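Local structure of endo-1,4-b-d-mannanase (1QNR) at residues Y155-A160 with D195-V200; K105-F110 with A163-N168; K146-V151 with Q189-L194; V53-F58 with Q90-V95. The protein catalyses the internal hydrolysis of beta-1,4-mannosidic bonds in mannans, as a fungal glycoside hydrolase of family 5. All blocks are in the same frame, centred on the assembly; numbering follows the deposited sequence.

In the fold
All four contacts belong to one beta/alpha barrel. Contact 2 pairs two neighbouring barrel strands, 105-109 and 161-165. Contacts 1, 3 and 4 each touch it, their centres 10 to 12 Å from that of contact 2: contact 4 sets helix 90-102 beside the loop after the neighbouring strand 52-54, contact 3 packs two outer helices together, and contact 1 joins the loops that lead into strands 161-165 and 199-201. Asp195 OD2 of contact 1 accepts a hydrogen bond from Trp164 NE1 of contact 2 at 2.8 Å, and Glu165 OE1 of contact 2 forms a 2.8 Å salt bridge with Arg54 NE of contact 4. The nearest atoms of a bound beta-D-mannopyranose are about 5 Å from the Asn168 side chain.

Contact 1. Residues Y155-A160 with D195-V200; sequences YANSTA and DSNHLV. With NAG (2-acetamido-2-deoxy-beta-D-glucopyranose), chain G.
Asn197 ND2 is held between two acceptors, giving one hydrogen bond to Ala156 O at 3.0 Å and one to the ring oxygen O5 of the N-acetylglucosamine at 3.0 Å. The first is nearly straight (167°) and runs close to the Asn197 amide plane, though ND2 stands above the carbonyl plane of Ala156. The sugar is linked through C1 to Asn157 ND2, and its O6 takes a hydrogen bond from Ser196 N at 3.0 Å, so both segments hold it. Next to this lies the His198 imidazole, with Asn197 CB over one face. Its NE2 gives a 2.8 Å bond to Ser158 O, almost in the ring plane but bent, 130° at the hydrogen, and its ND1 a 2.6 Å bond to the syn lone pair of Asp195 OD2. Both nitrogens thus act as donors, consistent with a protonated ring. Trp164 NE1 also donates to Asp195 OD2, while OD1 accepts from Asn197 N in an Asx turn. An alanine in place of His198 would probably leave Ser158 O without this N-H and Asp195 OD2 without one of its two donors, weakening the tie between the loops. Tyr155 to Ser158 form a type I turn that presents the Asn-Ser-Thr sequon, an N-glycosylated loop at the end of a beta/alpha barrel where its strands begin.

Contact 2. Residues K105-F110 with A163-N168; sequences KLIIPF and AWELGN
The Phe110 ring and the six-membered ring of Trp164 lie near parallel, planes 25° apart, but are slid so far that they barely overlap, with centroids 5.6 Å apart. Phe110 CZ does most of the touching, 3.6 Å from Trp164 CE3 and close to Trp164 CB. Leu166 O sits at the edge of the Phe110 ring, and Ile108 O at the edge of the indole. Ile108 runs side by side with the indole, its CD1 4.1 Å from Trp164 CZ3. An alanine in place of Phe110 would probably open a gap beside Trp164 CE3 and leave Val148 and Val152 of helix 138-155 without the ring they pack on. The backbones are adjacent parallel strands of the beta/alpha barrel: Ile108 N binds Ala163 O at 3.2 Å, Glu165 N binds Ile108 O at 3.1 Å, and Phe110 N continues the ladder to Glu165 O just past the end of the strand. Ile108 and Trp164 face the helices; Ile107, Pro109, Ala163 and Glu165 face the barrel interior. There the extended Glu165 chain lies beside Pro109, pointing the same way, with OE1 3.6 Å from Pro109 CB. That oxygen also meets Arg54 NE in a salt bridge, while OE2 lies 3.8 Å from Ile107 CG2.

Contact 3. Residues K146-V151 with Q189-L194; sequences KYVQAV and QYVKSL
Tyr190 and Gln149 meet across the two helices, each with CG anti to its backbone N (chi1 178° and -172°). In Tyr190 this sends CG out toward helix 138-155, and the hydroxyl OH comes 3.5 Å from Gln149 CB. The Gln149 chain then bends at its second torsion, and its amide plane stands 51° from the phenol ring. Leu194, one helical turn beyond Tyr190, lays CG on one face of that ring, offset toward the rim. Its two methyls lie along one side of Gln149: CD1 lies 3.8 Å from Gln149 CA, and CD2 lies 4.1 Å from Gln149 CG, the two side chains crossing at about a right angle. Deeper in, Val148 CG1 reaches Val191 CG2 at 4.0 Å and is also near Leu194 CD1 and Tyr190 CE2. The short helix segments run 33° apart, with axes 10.5 Å from each other at closest. Val191 also packs on Trp164 of strand 161-165, and Val148 on Phe110, just after strand 105-109. The contact is almost all carbon against carbon, with one hydroxyl set against a methylene, so the helices meet through side-chain packing without directional bonds between these segments.

Contact 4. Residues V53-F58 with Q90-V95; sequences VRVWGF and QTLDYV
This is a small, mostly apolar packing contact between the loop just after barrel strand 52-54 and the first turns of helix 90-102. Leu92 carries most of it. Its CG is anti to the backbone N (chi1 -172°), which points CG at this loop: CD1 lies 4.3 Å from Val55 CG2 and 4.2 Å from Trp56 O, while CD2 lies 4.4 Å from Gly57 CA. The carbonyl Trp56 O has its polar partner in Ser30 OG. One turn on, Val95 CG1 approaches Val55 CG1 at 4.4 Å, so Val55 spreads its two methyls between both helix residues. At Gly57 the backbone itself faces the leucine. Strand 52-54 pairs with strand 105-109, which directly follows helix 90-102, so the helix is the middle of a beta-alpha-beta crossover; Val55 also packs on Ile108 of that next strand, Val95 touches Phe42 of helix 35-47, and Gly57 O accepts from Tyr147 of helix 138-155.

Contact 1. Residues Y155-A160 with D195-V200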
loop_
_atom_site.group_PDB
_atom_site.type_symbol
_atom_site.label_atom_id
_atom_site.label_comp_id
_atom_site.label_asym_id
_atom_site.label_seq_id
_atom_site.Cartn_x
_atom_site.Cartn_y
_atom_site.Cartn_z
ATOM N N TYR A 155 4.015 -9.544 13.813
ATOM C CA TYR A 155 4.820 -10.006 12.669
ATOM C C TYR A 155 6.202 -9.361 12.671
ATOM O O TYR A 155 6.935 -9.443 11.670
ATOM C CB TYR A 155 4.117 -9.693 11.327
ATOM C CG TYR A 155 2.614 -9.995 11.354
ATOM C CD1 TYR A 155 2.162 -11.286 11.590
ATOM C CD2 TYR A 155 1.674 -9.000 11.084
ATOM C CE1 TYR A 155 0.790 -11.590 11.682
ATOM C CE2 TYR A 155 0.313 -9.315 11.153
ATOM C CZ TYR A 155 -0.124 -10.582 11.405
ATOM O OH TYR A 155 -1.496 -10.819 11.428
ATOM N N ALA A 156 6.605 -8.679 13.780
ATOM C CA ALA A 156 7.884 -7.938 13.819
ATOM C C ALA A 156 9.093 -8.781 13.465
ATOM O O ALA A 156 10.095 -8.244 12.911
ATOM C CB ALA A 156 8.111 -7.250 15.201
ATOM N N ASN A 157 9.095 -10.127 13.721
ATOM C CA ASN A 157 10.238 -10.947 13.411
ATOM C C ASN A 157 10.034 -11.905 12.230
ATOM O O ASN A 157 10.877 -12.803 11.939
ATOM C CB ASN A 157 10.683 -11.786 14.634
ATOM C CG ASN A 157 10.985 -10.892 15.807
ATOM O OD1 ASN A 157 10.171 -10.311 16.570
ATOM N ND2 ASN A 157 12.317 -10.698 16.035
ATOM N N SER A 158 8.951 -11.669 11.487
ATOM C CA SER A 158 8.696 -12.443 10.271
ATOM C C SER A 158 9.481 -11.886 9.078
ATOM O O SER A 158 9.442 -10.645 8.833
ATOM C CB SER A 158 7.156 -12.410 9.917
ATOM O OG SER A 158 7.003 -13.063 8.588
ATOM N N THR A 159 10.101 -12.709 8.232
ATOM C CA THR A 159 10.784 -12.224 7.041
ATOM C C THR A 159 9.804 -11.987 5.857
ATOM O O THR A 159 10.263 -11.452 4.850
ATOM C CB THR A 159 11.905 -13.180 6.589
ATOM O OG1 THR A 159 11.355 -14.468 6.407
ATOM C CG2 THR A 159 13.021 -13.268 7.659
ATOM N N ALA A 160 8.508 -12.213 6.050
ATOM C CA ALA A 160 7.564 -11.934 4.940
ATOM C C ALA A 160 7.099 -10.509 4.889
ATOM O O ALA A 160 6.355 -10.218 3.943
ATOM C CB ALA A 160 6.363 -12.905 5.084
ATOM N N ASP A 195 9.979 -2.183 16.041
ATOM C CA ASP A 195 10.491 -3.170 15.077
ATOM C C ASP A 195 11.701 -2.570 14.320
ATOM O O ASP A 195 11.528 -1.586 13.547
ATOM C CB ASP A 195 9.368 -3.564 14.095
ATOM C CG ASP A 195 9.758 -4.447 12.919
ATOM O OD1 ASP A 195 10.939 -4.727 12.649
ATOM O OD2 ASP A 195 8.774 -4.985 12.269
ATOM N N SER A 196 12.927 -3.038 14.631
ATOM C CA SER A 196 14.104 -2.527 13.898
ATOM C C SER A 196 14.520 -3.367 12.686
ATOM O O SER A 196 15.546 -3.155 12.003
ATOM C CB SER A 196 15.322 -2.442 14.837
ATOM O OG SER A 196 15.675 -3.729 15.380
ATOM N N ASN A 197 13.713 -4.420 12.345
ATOM C CA ASN A 197 14.020 -5.287 11.263
ATOM C C ASN A 197 13.482 -4.815 9.910
ATOM O O ASN A 197 14.043 -5.176 8.884
ATOM C CB ASN A 197 13.417 -6.704 11.504
ATOM C CG ASN A 197 13.926 -7.348 12.779
ATOM O OD1 ASN A 197 15.123 -7.307 13.058
ATOM N ND2 ASN A 197 12.955 -7.880 13.583
ATOM N N HIS A 198 12.379 -4.049 9.922
ATOM C CA HIS A 198 11.628 -3.771 8.649
ATOM C C HIS A 198 11.609 -2.326 8.203
ATOM O O HIS A 198 11.737 -1.364 9.008
ATOM C CB HIS A 198 10.146 -4.230 8.841
ATOM C CG HIS A 198 10.011 -5.733 8.999
ATOM N ND1 HIS A 198 9.463 -6.324 10.154
ATOM C CD2 HIS A 198 10.327 -6.728 8.104
ATOM C CE1 HIS A 198 9.475 -7.655 9.898
ATOM N NE2 HIS A 198 10.038 -7.939 8.707
ATOM N N LEU A 199 11.537 -2.177 6.859
ATOM C CA LEU A 199 11.363 -0.873 6.237
ATOM C C LEU A 199 10.001 -0.230 6.559
ATOM O O LEU A 199 9.032 -0.941 6.900
ATOM C CB LEU A 199 11.420 -1.072 4.701
ATOM C CG LEU A 199 12.745 -1.672 4.181
ATOM C CD1 LEU A 199 12.654 -1.959 2.645
ATOM C CD2 LEU A 199 13.958 -0.770 4.502
ATOM N N VAL A 200 9.913 1.106 6.535
ATOM C CA VAL A 200 8.697 1.877 6.777
ATOM C C VAL A 200 8.529 2.903 5.638
ATOM O O VAL A 200 9.469 3.540 5.169
ATOM C CB VAL A 200 8.751 2.584 8.129
ATOM C CG1 VAL A 200 7.474 3.373 8.499
ATOM C CG2 VAL A 200 9.010 1.586 9.291
HETATM C C1 NAG G . 12.963 -9.762 17.178
HETATM C C2 NAG G . 14.125 -10.474 17.854
HETATM C C3 NAG G . 14.665 -9.441 18.845
HETATM C C4 NAG G . 15.047 -8.126 18.129
HETATM C C5 NAG G . 13.818 -7.541 17.375
HETATM C C6 NAG G . 14.166 -6.299 16.561
HETATM C C7 NAG G . 14.159 -12.849 18.498
HETATM C C8 NAG G . 13.577 -13.876 19.414
HETATM N N2 NAG G . 13.522 -11.639 18.568
HETATM O O3 NAG G . 15.847 -10.014 19.446
HETATM O O4 NAG G . 15.442 -7.138 19.148
HETATM O O5 NAG G . 13.383 -8.567 16.463
HETATM O O6 NAG G . 12.905 -5.687 16.090
HETATM O O7 NAG G . 15.131 -12.992 17.822
#

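Contact 2. Residues K105-F110 with A163-N168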
loop_
_atom_site.group_PDB
_atom_site.type_symbol
_atom_site.label_atom_id
_atom_site.label_comp_id
_atom_site.label_asym_id
_atom_site.label_seq_id
_atom_site.Cartn_x
_atom_site.Cartn_y
_atom_site.Cartn_z
ATOM N N LYS A 105 6.536 -11.252 -0.301
ATOM C CA LYS A 105 6.694 -10.222 0.751
ATOM C C LYS A 105 5.431 -9.315 0.746
ATOM O O LYS A 105 4.831 -9.157 -0.337
ATOM C CB LYS A 105 7.910 -9.308 0.450
ATOM C CG LYS A 105 9.222 -10.161 0.244
ATOM C CD LYS A 105 9.595 -10.988 1.463
ATOM C CE LYS A 105 10.966 -11.654 1.206
ATOM N NZ LYS A 105 11.230 -12.681 2.299
ATOM N N LEU A 106 5.084 -8.746 1.890
ATOM C CA LEU A 106 3.852 -7.949 1.979
ATOM C C LEU A 106 4.044 -6.472 2.407
ATOM O O LEU A 106 4.836 -6.166 3.320
ATOM C CB LEU A 106 2.977 -8.570 3.092
ATOM C CG LEU A 106 2.603 -10.074 2.903
ATOM C CD1 LEU A 106 1.907 -10.585 4.163
ATOM C CD2 LEU A 106 1.709 -10.177 1.645
ATOM N N ILE A 107 3.319 -5.562 1.711
ATOM C CA ILE A 107 3.253 -4.148 2.179
ATOM C C ILE A 107 1.927 -4.036 2.932
ATOM O O ILE A 107 0.876 -4.381 2.349
ATOM C CB ILE A 107 3.378 -3.152 1.026
ATOM C CG1 ILE A 107 4.786 -3.267 0.418
ATOM C CG2 ILE A 107 3.081 -1.694 1.533
ATOM C CD1 ILE A 107 5.048 -2.374 -0.832
ATOM N N ILE A 108 1.936 -3.520 4.186
ATOM C CA ILE A 108 0.718 -3.496 5.007
ATOM C C ILE A 108 0.450 -2.121 5.632
ATOM O O ILE A 108 1.156 -1.683 6.574
ATOM C CB ILE A 108 0.834 -4.560 6.161
ATOM C CG1 ILE A 108 1.109 -5.968 5.602
ATOM C CG2 ILE A 108 -0.473 -4.555 6.998
ATOM C CD1 ILE A 108 1.203 -7.083 6.654
ATOM N N PRO A 109 -0.548 -1.383 5.103
ATOM C CA PRO A 109 -0.951 -0.089 5.692
ATOM C C PRO A 109 -1.891 -0.278 6.880
ATOM O O PRO A 109 -2.721 -1.199 6.928
ATOM C CB PRO A 109 -1.685 0.662 4.508
ATOM C CG PRO A 109 -2.245 -0.515 3.711
ATOM C CD PRO A 109 -1.189 -1.616 3.782
ATOM N N PHE A 110 -1.823 0.679 7.865
ATOM C CA PHE A 110 -2.554 0.589 9.127
ATOM C C PHE A 110 -3.910 1.280 9.197
ATOM O O PHE A 110 -4.666 0.927 10.122
ATOM C CB PHE A 110 -1.685 1.137 10.307
ATOM C CG PHE A 110 -0.322 0.499 10.462
ATOM C CD1 PHE A 110 -0.214 -0.872 10.754
ATOM C CD2 PHE A 110 0.832 1.275 10.351
ATOM C CE1 PHE A 110 1.037 -1.445 10.938
ATOM C CE2 PHE A 110 2.092 0.669 10.521
ATOM C CZ PHE A 110 2.205 -0.684 10.828
ATOM N N ALA A 163 7.351 -4.009 3.981
ATOM C CA ALA A 163 7.368 -2.725 4.723
ATOM C C ALA A 163 6.036 -2.515 5.485
ATOM O O ALA A 163 4.950 -2.896 4.981
ATOM C CB ALA A 163 7.538 -1.540 3.740
ATOM N N TRP A 164 6.163 -1.771 6.589
ATOM C CA TRP A 164 4.959 -1.208 7.266
ATOM C C TRP A 164 4.632 0.115 6.539
ATOM O O TRP A 164 5.569 0.833 6.080
ATOM C CB TRP A 164 5.286 -0.907 8.728
ATOM C CG TRP A 164 5.645 -2.134 9.546
ATOM C CD1 TRP A 164 6.820 -2.368 10.177
ATOM C CD2 TRP A 164 4.807 -3.292 9.738
ATOM N NE1 TRP A 164 6.771 -3.596 10.828
ATOM C CE2 TRP A 164 5.569 -4.207 10.502
ATOM C CE3 TRP A 164 3.522 -3.671 9.298
ATOM C CZ2 TRP A 164 5.083 -5.439 10.951
ATOM C CZ3 TRP A 164 3.042 -4.942 9.672
ATOM C CH2 TRP A 164 3.848 -5.800 10.465
ATOM N N GLU A 165 3.351 0.446 6.436
ATOM C CA GLU A 165 2.917 1.656 5.713
ATOM C C GLU A 165 1.944 2.385 6.615
ATOM O O GLU A 165 0.981 1.861 7.196
ATOM C CB GLU A 165 2.329 1.220 4.357
ATOM C CG GLU A 165 1.816 2.415 3.509
ATOM C CD GLU A 165 1.647 1.956 2.055
ATOM O OE1 GLU A 165 0.559 1.407 1.772
ATOM O OE2 GLU A 165 2.699 2.071 1.334
ATOM N N LEU A 166 2.210 3.728 6.754
ATOM C CA LEU A 166 1.412 4.492 7.728
ATOM C C LEU A 166 -0.051 4.515 7.338
ATOM O O LEU A 166 -0.916 4.383 8.271
ATOM C CB LEU A 166 2.020 5.893 7.909
ATOM C CG LEU A 166 3.504 5.984 8.292
ATOM C CD1 LEU A 166 3.806 7.439 8.778
ATOM C CD2 LEU A 166 3.920 4.941 9.315
ATOM N N GLY A 167 -0.431 4.685 6.062
ATOM C CA GLY A 167 -1.864 4.602 5.724
ATOM C C GLY A 167 -1.980 4.441 4.211
ATOM O O GLY A 167 -1.012 4.553 3.435
ATOM N N ASN A 168 -3.235 4.149 3.797
ATOM C CA ASN A 168 -3.532 4.173 2.357
ATOM C C ASN A 168 -3.912 5.612 1.937
ATOM O O ASN A 168 -5.011 6.081 2.323
ATOM C CB ASN A 168 -4.678 3.245 2.009
ATOM C CG ASN A 168 -5.019 3.292 0.502
ATOM O OD1 ASN A 168 -4.140 3.134 -0.372
ATOM N ND2 ASN A 168 -6.293 3.536 0.227
#

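Contact 3. Residues K146-V151 with Q189-L194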
loop_
_atom_site.group_PDB
_atom_site.type_symbol
_atom_site.label_atom_id
_atom_site.label_comp_id
_atom_site.label_asym_id
_atom_site.label_seq_id
_atom_site.Cartn_x
_atom_site.Cartn_y
_atom_site.Cartn_z
ATOM N N LYS A 146 -2.274 2.390 19.423
ATOM C CA LYS A 146 -2.510 1.084 20.077
ATOM C C LYS A 146 -2.770 0.031 18.996
ATOM O O LYS A 146 -2.285 -1.119 19.117
ATOM C CB LYS A 146 -3.731 1.153 21.018
ATOM C CG LYS A 146 -3.514 1.838 22.350
ATOM C CD LYS A 146 -4.781 1.692 23.234
ATOM C CE LYS A 146 -4.989 0.282 23.695
ATOM N NZ LYS A 146 -5.803 0.174 24.955
ATOM N N TYR A 147 -3.468 0.396 17.906
ATOM C CA TYR A 147 -3.694 -0.593 16.802
ATOM C C TYR A 147 -2.431 -0.873 16.029
ATOM O O TYR A 147 -2.135 -2.061 15.773
ATOM C CB TYR A 147 -4.822 0.013 15.850
ATOM C CG TYR A 147 -5.157 -1.024 14.784
ATOM C CD1 TYR A 147 -5.848 -2.198 15.170
ATOM C CD2 TYR A 147 -4.770 -0.858 13.459
ATOM C CE1 TYR A 147 -6.115 -3.195 14.242
ATOM C CE2 TYR A 147 -5.045 -1.867 12.517
ATOM C CZ TYR A 147 -5.649 -3.022 12.935
ATOM O OH TYR A 147 -5.909 -4.062 11.993
ATOM N N VAL A 148 -1.607 0.110 15.722
ATOM C CA VAL A 148 -0.268 -0.106 15.141
ATOM C C VAL A 148 0.503 -1.112 16.002
ATOM O O VAL A 148 1.153 -2.047 15.457
ATOM C CB VAL A 148 0.494 1.235 14.988
ATOM C CG1 VAL A 148 1.959 1.005 14.596
ATOM C CG2 VAL A 148 -0.163 2.149 13.948
ATOM N N GLN A 149 0.561 -0.855 17.334
ATOM C CA GLN A 149 1.317 -1.864 18.137
ATOM C C GLN A 149 0.738 -3.264 18.028
ATOM O O GLN A 149 1.560 -4.255 18.020
ATOM C CB GLN A 149 1.376 -1.356 19.614
ATOM C CG GLN A 149 2.297 -2.219 20.483
ATOM C CD GLN A 149 1.785 -3.495 21.067
ATOM O OE1 GLN A 149 0.584 -3.774 21.230
ATOM N NE2 GLN A 149 2.697 -4.403 21.475
ATOM N N ALA A 150 -0.579 -3.373 18.020
ATOM C CA ALA A 150 -1.182 -4.740 17.951
ATOM C C ALA A 150 -0.850 -5.431 16.643
ATOM O O ALA A 150 -0.692 -6.671 16.662
ATOM C CB ALA A 150 -2.697 -4.608 18.120
ATOM N N VAL A 151 -0.725 -4.683 15.513
ATOM C CA VAL A 151 -0.384 -5.372 14.261
ATOM C C VAL A 151 1.098 -5.625 14.144
ATOM O O VAL A 151 1.557 -6.786 13.922
ATOM C CB VAL A 151 -0.856 -4.508 13.052
ATOM C CG1 VAL A 151 -0.377 -5.116 11.693
ATOM C CG2 VAL A 151 -2.413 -4.409 13.045
ATOM N N GLN A 189 8.801 7.154 13.527
ATOM C CA GLN A 189 9.686 6.906 14.686
ATOM C C GLN A 189 9.076 5.906 15.641
ATOM O O GLN A 189 9.807 4.986 16.151
ATOM C CB GLN A 189 9.994 8.229 15.466
ATOM C CG GLN A 189 10.920 9.185 14.755
ATOM C CD GLN A 189 11.035 10.531 15.493
ATOM O OE1 GLN A 189 10.610 10.652 16.662
ATOM N NE2 GLN A 189 11.639 11.481 14.825
ATOM N N TYR A 190 7.764 5.953 15.914
ATOM C CA TYR A 190 7.120 4.954 16.797
ATOM C C TYR A 190 7.194 3.569 16.209
ATOM O O TYR A 190 7.522 2.577 16.923
ATOM C CB TYR A 190 5.655 5.393 17.042
ATOM C CG TYR A 190 4.856 4.429 17.903
ATOM C CD1 TYR A 190 5.308 4.159 19.206
ATOM C CD2 TYR A 190 3.707 3.752 17.503
ATOM C CE1 TYR A 190 4.680 3.243 20.076
ATOM C CE2 TYR A 190 3.000 2.890 18.338
ATOM C CZ TYR A 190 3.542 2.626 19.590
ATOM O OH TYR A 190 2.864 1.699 20.414
ATOM N N VAL A 191 6.917 3.402 14.913
ATOM C CA VAL A 191 7.008 2.057 14.299
ATOM C C VAL A 191 8.432 1.521 14.413
ATOM O O VAL A 191 8.616 0.327 14.801
ATOM C CB VAL A 191 6.585 2.083 12.795
ATOM C CG1 VAL A 191 6.733 0.693 12.128
ATOM C CG2 VAL A 191 5.113 2.510 12.665
ATOM N N LYS A 192 9.448 2.349 14.164
ATOM C CA LYS A 192 10.853 1.898 14.298
ATOM C C LYS A 192 11.188 1.501 15.735
ATOM O O LYS A 192 12.064 0.610 15.972
ATOM C CB LYS A 192 11.840 2.952 13.770
ATOM C CG LYS A 192 11.714 3.176 12.242
ATOM C CD LYS A 192 12.272 2.003 11.441
ATOM C CE LYS A 192 12.569 2.452 9.992
ATOM N NZ LYS A 192 13.050 1.345 9.105
ATOM N N SER A 193 10.508 2.096 16.733
ATOM C CA SER A 193 10.750 1.732 18.157
ATOM C C SER A 193 10.153 0.386 18.517
ATOM O O SER A 193 10.527 -0.216 19.554
ATOM C CB SER A 193 10.141 2.814 19.103
ATOM O OG SER A 193 8.722 2.708 19.345
ATOM N N LEU A 194 9.177 -0.103 17.685
ATOM C CA LEU A 194 8.569 -1.396 17.906
ATOM C C LEU A 194 9.231 -2.511 17.092
ATOM O O LEU A 194 9.008 -3.718 17.407
ATOM C CB LEU A 194 7.081 -1.391 17.407
ATOM C CG LEU A 194 6.193 -0.370 18.146
ATOM C CD1 LEU A 194 4.785 -0.397 17.523
ATOM C CD2 LEU A 194 6.053 -0.789 19.636
#

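Contact 4. Residues V53-F58 with Q90-V95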
loop_
_atom_site.group_PDB
_atom_site.type_symbol
_atom_site.label_atom_id
_atom_site.label_comp_id
_atom_site.label_asym_id
_atom_site.label_seq_id
_atom_site.Cartn_x
_atom_site.Cartn_y
_atom_site.Cartn_z
ATOM N N VAL A 53 3.172 -8.296 -2.551
ATOM C CA VAL A 53 1.710 -8.119 -2.566
ATOM C C VAL A 53 1.369 -7.042 -1.518
ATOM O O VAL A 53 1.853 -7.098 -0.373
ATOM C CB VAL A 53 0.926 -9.429 -2.211
ATOM C CG1 VAL A 53 -0.585 -9.234 -2.446
ATOM C CG2 VAL A 53 1.423 -10.572 -3.055
ATOM N N ARG A 54 0.484 -6.101 -1.900
ATOM C CA ARG A 54 0.002 -5.052 -0.942
ATOM C C ARG A 54 -1.381 -5.467 -0.457
ATOM O O ARG A 54 -2.302 -5.697 -1.288
ATOM C CB ARG A 54 0.091 -3.690 -1.632
ATOM C CG ARG A 54 -0.320 -2.533 -0.660
ATOM C CD ARG A 54 0.277 -1.220 -1.232
ATOM N NE ARG A 54 -0.229 -0.009 -0.523
ATOM C CZ ARG A 54 -1.312 0.703 -0.922
ATOM N NH1 ARG A 54 -2.063 0.288 -1.958
ATOM N NH2 ARG A 54 -1.562 1.850 -0.277
ATOM N N VAL A 55 -1.569 -5.607 0.871
ATOM C CA VAL A 55 -2.881 -6.117 1.469
ATOM C C VAL A 55 -3.323 -5.112 2.519
ATOM O O VAL A 55 -2.457 -4.458 3.162
ATOM C CB VAL A 55 -2.684 -7.547 2.050
ATOM C CG1 VAL A 55 -2.177 -8.511 0.954
ATOM C CG2 VAL A 55 -1.750 -7.596 3.271
ATOM N N TRP A 56 -4.647 -5.016 2.793
ATOM C CA TRP A 56 -5.049 -4.059 3.896
ATOM C C TRP A 56 -4.687 -4.623 5.268
ATOM O O TRP A 56 -4.969 -5.775 5.626
ATOM C CB TRP A 56 -6.556 -3.763 3.834
ATOM C CG TRP A 56 -6.980 -2.788 2.740
ATOM C CD1 TRP A 56 -8.304 -2.471 2.539
ATOM C CD2 TRP A 56 -6.209 -1.987 1.806
ATOM N NE1 TRP A 56 -8.391 -1.487 1.576
ATOM C CE2 TRP A 56 -7.139 -1.194 1.090
ATOM C CE3 TRP A 56 -4.819 -1.891 1.501
ATOM C CZ2 TRP A 56 -6.762 -0.248 0.108
ATOM C CZ3 TRP A 56 -4.474 -0.946 0.485
ATOM C CH2 TRP A 56 -5.420 -0.125 -0.234
ATOM N N GLY A 57 -4.136 -3.748 6.140
ATOM C CA GLY A 57 -3.877 -4.136 7.544
ATOM C C GLY A 57 -4.886 -3.560 8.512
ATOM O O GLY A 57 -4.619 -3.587 9.755
ATOM N N PHE A 58 -6.057 -3.149 8.016
ATOM C CA PHE A 58 -7.121 -2.541 8.778
ATOM C C PHE A 58 -8.487 -3.057 8.314
ATOM O O PHE A 58 -8.659 -3.507 7.180
ATOM C CB PHE A 58 -7.120 -0.962 8.582
ATOM C CG PHE A 58 -7.147 -0.523 7.108
ATOM C CD1 PHE A 58 -8.395 -0.452 6.419
ATOM C CD2 PHE A 58 -5.985 -0.227 6.419
ATOM C CE1 PHE A 58 -8.395 -0.087 5.074
ATOM C CE2 PHE A 58 -5.988 0.171 5.069
ATOM C CZ PHE A 58 -7.210 0.232 4.399
ATOM N N GLN A 90 -6.761 -13.034 13.201
ATOM C CA GLN A 90 -6.329 -14.364 12.714
ATOM C C GLN A 90 -6.526 -14.504 11.240
ATOM O O GLN A 90 -5.758 -15.358 10.644
ATOM C CB GLN A 90 -7.140 -15.448 13.497
ATOM C CG GLN A 90 -6.825 -15.496 14.976
ATOM C CD GLN A 90 -7.558 -16.610 15.737
ATOM O OE1 GLN A 90 -7.806 -17.650 15.126
ATOM N NE2 GLN A 90 -7.805 -16.393 17.009
ATOM N N THR A 91 -7.366 -13.827 10.470
ATOM C CA THR A 91 -7.438 -13.893 9.013
ATOM C C THR A 91 -6.132 -13.303 8.449
ATOM O O THR A 91 -5.547 -13.890 7.521
ATOM C CB THR A 91 -8.655 -13.259 8.239
ATOM O OG1 THR A 91 -8.647 -11.820 8.502
ATOM C CG2 THR A 91 -9.922 -13.786 8.935
ATOM N N LEU A 92 -5.666 -12.146 9.002
ATOM C CA LEU A 92 -4.344 -11.614 8.536
ATOM C C LEU A 92 -3.171 -12.518 8.958
ATOM O O LEU A 92 -2.218 -12.648 8.123
ATOM C CB LEU A 92 -4.169 -10.202 9.129
ATOM C CG LEU A 92 -2.956 -9.394 8.613
ATOM C CD1 LEU A 92 -2.992 -9.168 7.098
ATOM C CD2 LEU A 92 -2.917 -8.026 9.337
ATOM N N ASP A 93 -3.304 -13.248 10.075
ATOM C CA ASP A 93 -2.177 -14.152 10.417
ATOM C C ASP A 93 -1.995 -15.205 9.311
ATOM O O ASP A 93 -0.867 -15.612 8.969
ATOM C CB ASP A 93 -2.458 -14.921 11.724
ATOM C CG ASP A 93 -2.475 -14.097 12.982
ATOM O OD1 ASP A 93 -1.982 -12.949 12.993
ATOM O OD2 ASP A 93 -2.933 -14.660 14.026
ATOM N N TYR A 94 -3.099 -15.731 8.738
ATOM C CA TYR A 94 -2.985 -16.745 7.684
ATOM C C TYR A 94 -2.343 -16.198 6.415
ATOM O O TYR A 94 -1.625 -16.859 5.676
ATOM C CB TYR A 94 -4.329 -17.499 7.435
ATOM C CG TYR A 94 -4.023 -18.745 6.572
ATOM C CD1 TYR A 94 -3.452 -19.887 7.163
ATOM C CD2 TYR A 94 -4.178 -18.749 5.193
ATOM C CE1 TYR A 94 -3.103 -20.995 6.398
ATOM C CE2 TYR A 94 -3.823 -19.852 4.432
ATOM C CZ TYR A 94 -3.290 -20.965 5.034
ATOM O OH TYR A 94 -2.967 -22.111 4.292
ATOM N N VAL A 95 -2.705 -14.907 6.073
ATOM C CA VAL A 95 -2.063 -14.251 4.931
ATOM C C VAL A 95 -0.564 -14.175 5.110
ATOM O O VAL A 95 0.186 -14.457 4.160
ATOM C CB VAL A 95 -2.713 -12.834 4.729
ATOM C CG1 VAL A 95 -1.970 -12.058 3.629
ATOM C CG2 VAL A 95 -4.166 -12.985 4.340
#